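Local coordinates for assembly chaperone of ribosomal protein L4 (Acl4) (Chaetomium thermophilum, PDB 5TQB), which probably serves as a dedicated chaperone that binds newly made ribosomal protein L4 and escorts it toward ribosome assembly, at residues K301-C306 / E322-L327. Residues are numbered along the deposited sequence; the frame is centred on the assembly and turned at random.
Sequences KWLRQC and EHAKEL. With EDO (1,2-ethanediol), chain G.
Leu303 reaches from helix 291-313 onto Ala324 and Leu327 of helix 318-333. These touches carry the contact, and no hydrogen bond crosses it. CD1 of Leu303 lies 3.5 Å from CB of Leu327, at the base of that side chain, and also comes near the carbonyl O of Ala324. CD2 of Leu303 sits 4.2 Å from the methyl CB of Ala324. CB of Leu303 already points at helix 318-333; CG lies anti to the carbonyl carbon (chi1 -67°), and chi2 of 172° turns CD1 to Leu327. The side chains of Leu303 and Leu327 cross at about a right angle. The small Ala324 lets the backbones come close, with CA of Leu303 and CA of Ala324 5.9 Å apart. Leu327 also lays CD1 over one face of the His323 ring, offset toward its rim, while ND1 of His323 is hydrogen-bonded to Tyr266.

Polar interactions lie away from this seam. NE2 of Gln305 makes a weak, bent hydrogen bond to O2 of a 1,2-ethanediol, 3.0 Å long, the diol probably coming from the crystallisation liquor. Gln305 also packs on Trp265 of helix 262-281. With an alanine here the amide is gone, and the diol would probably lose its weak hold and Trp265 some of its cover. NZ of Lys325 and OE2 of Glu322 form a long salt bridge within helix 318-333.

The last two helices of this all-helical protein, which has a predicted TPR, pack consecutively here, and helix 262-281 adds Trp265 against Cys306 and Tyr270 against Leu327. The buried, largely apolar seam implies a few van der Waals contacts and hydrophobic burial, with no directed bond between the two segments.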
ATOM      1  N   LYS B 301     -10.054 -16.232 -13.862  1.00 71.09           N
ATOM      2  CA  LYS B 301      -9.256 -16.667 -12.716  1.00 70.27           C
ATOM      3  C   LYS B 301      -9.272 -15.618 -11.610  1.00 65.50           C
ATOM      4  O   LYS B 301      -9.387 -15.947 -10.430  1.00 64.17           O
ATOM      5  CB  LYS B 301      -7.814 -16.949 -13.142  1.00 75.28           C
ATOM      6  CG  LYS B 301      -7.669 -18.147 -14.070  1.00 82.52           C
ATOM      7  CD  LYS B 301      -6.262 -18.257 -14.648  1.00 87.14           C
ATOM      8  CE  LYS B 301      -6.178 -19.351 -15.710  1.00 91.44           C
ATOM      9  NZ  LYS B 301      -4.847 -19.406 -16.385  1.00 92.84           N
ATOM     10  N   TRP B 302      -9.161 -14.354 -11.999  1.00 63.64           N
ATOM     11  CA  TRP B 302      -9.215 -13.257 -11.042  1.00 59.91           C
ATOM     12  C   TRP B 302     -10.587 -13.185 -10.373  1.00 61.38           C
ATOM     13  O   TRP B 302     -10.683 -12.983  -9.162  1.00 61.19           O
ATOM     14  CB  TRP B 302      -8.886 -11.932 -11.732  1.00 58.83           C
ATOM     15  CG  TRP B 302      -7.414 -11.681 -11.887  1.00 59.15           C
ATOM     16  CD1 TRP B 302      -6.550 -12.333 -12.718  1.00 59.53           C
ATOM     17  CD2 TRP B 302      -6.633 -10.698 -11.193  1.00 60.12           C
ATOM     18  NE1 TRP B 302      -5.283 -11.822 -12.583  1.00 59.16           N
ATOM     19  CE2 TRP B 302      -5.306 -10.818 -11.653  1.00 60.34           C
ATOM     20  CE3 TRP B 302      -6.929  -9.731 -10.228  1.00 61.55           C
ATOM     21  CZ2 TRP B 302      -4.276 -10.002 -11.182  1.00 62.46           C
ATOM     22  CZ3 TRP B 302      -5.904  -8.925  -9.757  1.00 60.88           C
ATOM     23  CH2 TRP B 302      -4.595  -9.065 -10.235  1.00 61.45           C
ATOM     24  N   LEU B 303     -11.646 -13.368 -11.160  1.00 61.31           N
ATOM     25  CA  LEU B 303     -13.004 -13.229 -10.647  1.00 59.41           C
ATOM     26  C   LEU B 303     -13.402 -14.421  -9.785  1.00 61.15           C
ATOM     27  O   LEU B 303     -14.110 -14.265  -8.793  1.00 59.54           O
ATOM     28  CB  LEU B 303     -13.994 -13.051 -11.799  1.00 63.21           C
ATOM     29  CG  LEU B 303     -13.876 -11.745 -12.590  1.00 60.75           C
ATOM     30  CD1 LEU B 303     -14.773 -11.799 -13.817  1.00 61.38           C
ATOM     31  CD2 LEU B 303     -14.222 -10.539 -11.729  1.00 59.47           C
ATOM     32  N   ARG B 304     -12.963 -15.612 -10.176  1.00 68.47           N
ATOM     33  CA  ARG B 304     -13.167 -16.797  -9.352  1.00 70.87           C
ATOM     34  C   ARG B 304     -12.510 -16.554  -8.001  1.00 65.22           C
ATOM     35  O   ARG B 304     -13.111 -16.789  -6.952  1.00 64.36           O
ATOM     36  CB  ARG B 304     -12.567 -18.035 -10.022  1.00 74.53           C
ATOM     37  CG  ARG B 304     -13.361 -18.533 -11.228  1.00 82.04           C
ATOM     38  CD  ARG B 304     -14.283 -19.687 -10.865  1.00 85.81           C
ATOM     39  NE  ARG B 304     -15.163 -20.055 -11.972  1.00 92.38           N
ATOM     40  CZ  ARG B 304     -14.805 -20.822 -13.001  1.00 94.06           C
ATOM     41  NH1 ARG B 304     -13.574 -21.310 -13.087  1.00 93.87           N
ATOM     42  NH2 ARG B 304     -15.684 -21.095 -13.954  1.00 95.52           N
ATOM     43  N   GLN B 305     -11.282 -16.051  -8.041  1.00 61.46           N
ATOM     44  CA  GLN B 305     -10.517 -15.807  -6.827  1.00 61.38           C
ATOM     45  C   GLN B 305     -11.155 -14.694  -6.005  1.00 62.86           C
ATOM     46  O   GLN B 305     -11.073 -14.697  -4.778  1.00 60.98           O
ATOM     47  CB  GLN B 305      -9.076 -15.444  -7.178  1.00 62.56           C
ATOM     48  CG  GLN B 305      -8.157 -15.316  -5.969  1.00 67.70           C
ATOM     49  CD  GLN B 305      -8.014 -16.618  -5.204  1.00 69.45           C
ATOM     50  OE1 GLN B 305      -8.171 -17.704  -5.761  1.00 68.90           O
ATOM     51  NE2 GLN B 305      -7.714 -16.512  -3.917  1.00 72.12           N
ATOM     52  N   CYS B 306     -11.793 -13.745  -6.684  1.00 63.80           N
ATOM     53  CA  CYS B 306     -12.500 -12.677  -5.994  1.00 61.46           C
ATOM     54  C   CYS B 306     -13.620 -13.263  -5.141  1.00 60.94           C
ATOM     55  O   CYS B 306     -13.713 -12.971  -3.950  1.00 63.24           O
ATOM     56  CB  CYS B 306     -13.064 -11.665  -6.990  1.00 62.15           C
ATOM     57  SG  CYS B 306     -14.239 -10.493  -6.276  1.00 59.02           S
ATOM     58  N   GLU B 322     -22.359 -10.054  -6.956  1.00 74.52           N
ATOM     59  CA  GLU B 322     -23.256 -10.540  -7.997  1.00 80.16           C
ATOM     60  C   GLU B 322     -22.725 -10.209  -9.386  1.00 76.42           C
ATOM     61  O   GLU B 322     -22.932 -10.970 -10.325  1.00 80.88           O
ATOM     62  CB  GLU B 322     -24.666  -9.977  -7.811  1.00 87.54           C
ATOM     63  CG  GLU B 322     -25.319 -10.368  -6.484  1.00 95.56           C
ATOM     64  CD  GLU B 322     -25.291 -11.869  -6.217  1.00101.96           C
ATOM     65  OE1 GLU B 322     -25.466 -12.657  -7.172  1.00104.94           O
ATOM     66  OE2 GLU B 322     -25.090 -12.263  -5.046  1.00103.24           O
ATOM     67  N   HIS B 323     -22.033  -9.084  -9.522  1.00 72.48           N
ATOM     68  CA  HIS B 323     -21.500  -8.699 -10.823  1.00 70.90           C
ATOM     69  C   HIS B 323     -20.365  -9.621 -11.250  1.00 72.82           C
ATOM     70  O   HIS B 323     -20.245  -9.966 -12.427  1.00 77.33           O
ATOM     71  CB  HIS B 323     -20.999  -7.260 -10.808  1.00 66.61           C
ATOM     72  CG  HIS B 323     -20.694  -6.721 -12.171  1.00 67.90           C
ATOM     73  ND1 HIS B 323     -19.655  -5.850 -12.411  1.00 66.66           N
ATOM     74  CD2 HIS B 323     -21.300  -6.926 -13.366  1.00 66.29           C
ATOM     75  CE1 HIS B 323     -19.632  -5.540 -13.698  1.00 66.89           C
ATOM     76  NE2 HIS B 323     -20.619  -6.184 -14.298  1.00 65.46           N
ATOM     77  N   ALA B 324     -19.531 -10.009 -10.292  1.00 70.98           N
ATOM     78  CA  ALA B 324     -18.433 -10.920 -10.568  1.00 67.77           C
ATOM     79  C   ALA B 324     -18.994 -12.227 -11.113  1.00 69.62           C
ATOM     80  O   ALA B 324     -18.447 -12.808 -12.051  1.00 69.30           O
ATOM     81  CB  ALA B 324     -17.612 -11.159  -9.309  1.00 63.71           C
ATOM     82  N   LYS B 325     -20.106 -12.675 -10.541  1.00 72.20           N
ATOM     83  CA  LYS B 325     -20.768 -13.878 -11.030  1.00 75.10           C
ATOM     84  C   LYS B 325     -21.237 -13.693 -12.474  1.00 74.61           C
ATOM     85  O   LYS B 325     -20.988 -14.557 -13.316  1.00 74.88           O
ATOM     86  CB  LYS B 325     -21.941 -14.261 -10.128  1.00 78.63           C
ATOM     87  CG  LYS B 325     -21.520 -14.721  -8.739  1.00 78.83           C
ATOM     88  CD  LYS B 325     -22.724 -15.016  -7.861  1.00 84.51           C
ATOM     89  CE  LYS B 325     -22.325 -15.170  -6.402  1.00 90.68           C
ATOM     90  NZ  LYS B 325     -23.499 -15.467  -5.534  1.00 95.54           N
ATOM     91  N   GLU B 326     -21.899 -12.570 -12.759  1.00 77.03           N
ATOM     92  CA  GLU B 326     -22.392 -12.282 -14.111  1.00 82.61           C
ATOM     93  C   GLU B 326     -21.259 -12.341 -15.124  1.00 77.13           C
ATOM     94  O   GLU B 326     -21.418 -12.888 -16.214  1.00 72.47           O
ATOM     95  CB  GLU B 326     -23.013 -10.886 -14.196  1.00 89.92           C
ATOM     96  CG  GLU B 326     -24.306 -10.679 -13.434  1.00 96.90           C
ATOM     97  CD  GLU B 326     -24.844  -9.264 -13.608  1.00101.93           C
ATOM     98  OE1 GLU B 326     -24.990  -8.829 -14.770  1.00104.90           O
ATOM     99  OE2 GLU B 326     -25.103  -8.582 -12.592  1.00102.34           O
ATOM    100  N   LEU B 327     -20.118 -11.762 -14.752  1.00 73.72           N
ATOM    101  CA  LEU B 327     -18.962 -11.692 -15.639  1.00 72.40           C
ATOM    102  C   LEU B 327     -18.383 -13.075 -15.930  1.00 73.96           C
ATOM    103  O   LEU B 327     -18.002 -13.367 -17.062  1.00 77.47           O
ATOM    104  CB  LEU B 327     -17.890 -10.778 -15.043  1.00 69.46           C
ATOM    105  CG  LEU B 327     -18.244  -9.283 -15.005  1.00 68.71           C
ATOM    106  CD1 LEU B 327     -17.294  -8.510 -14.093  1.00 63.66           C
ATOM    107  CD2 LEU B 327     -18.240  -8.687 -16.415  1.00 68.56           C
TER
HETATM  108  C1  EDO G 403      -4.056 -16.197  -3.873  1.00 96.93           C
HETATM  109  O1  EDO G 403      -3.156 -15.147  -4.155  1.00 97.36           O
HETATM  110  C2  EDO G 403      -4.613 -16.038  -2.473  1.00 94.67           C
HETATM  111  O2  EDO G 403      -5.551 -14.982  -2.446  1.00 90.92           O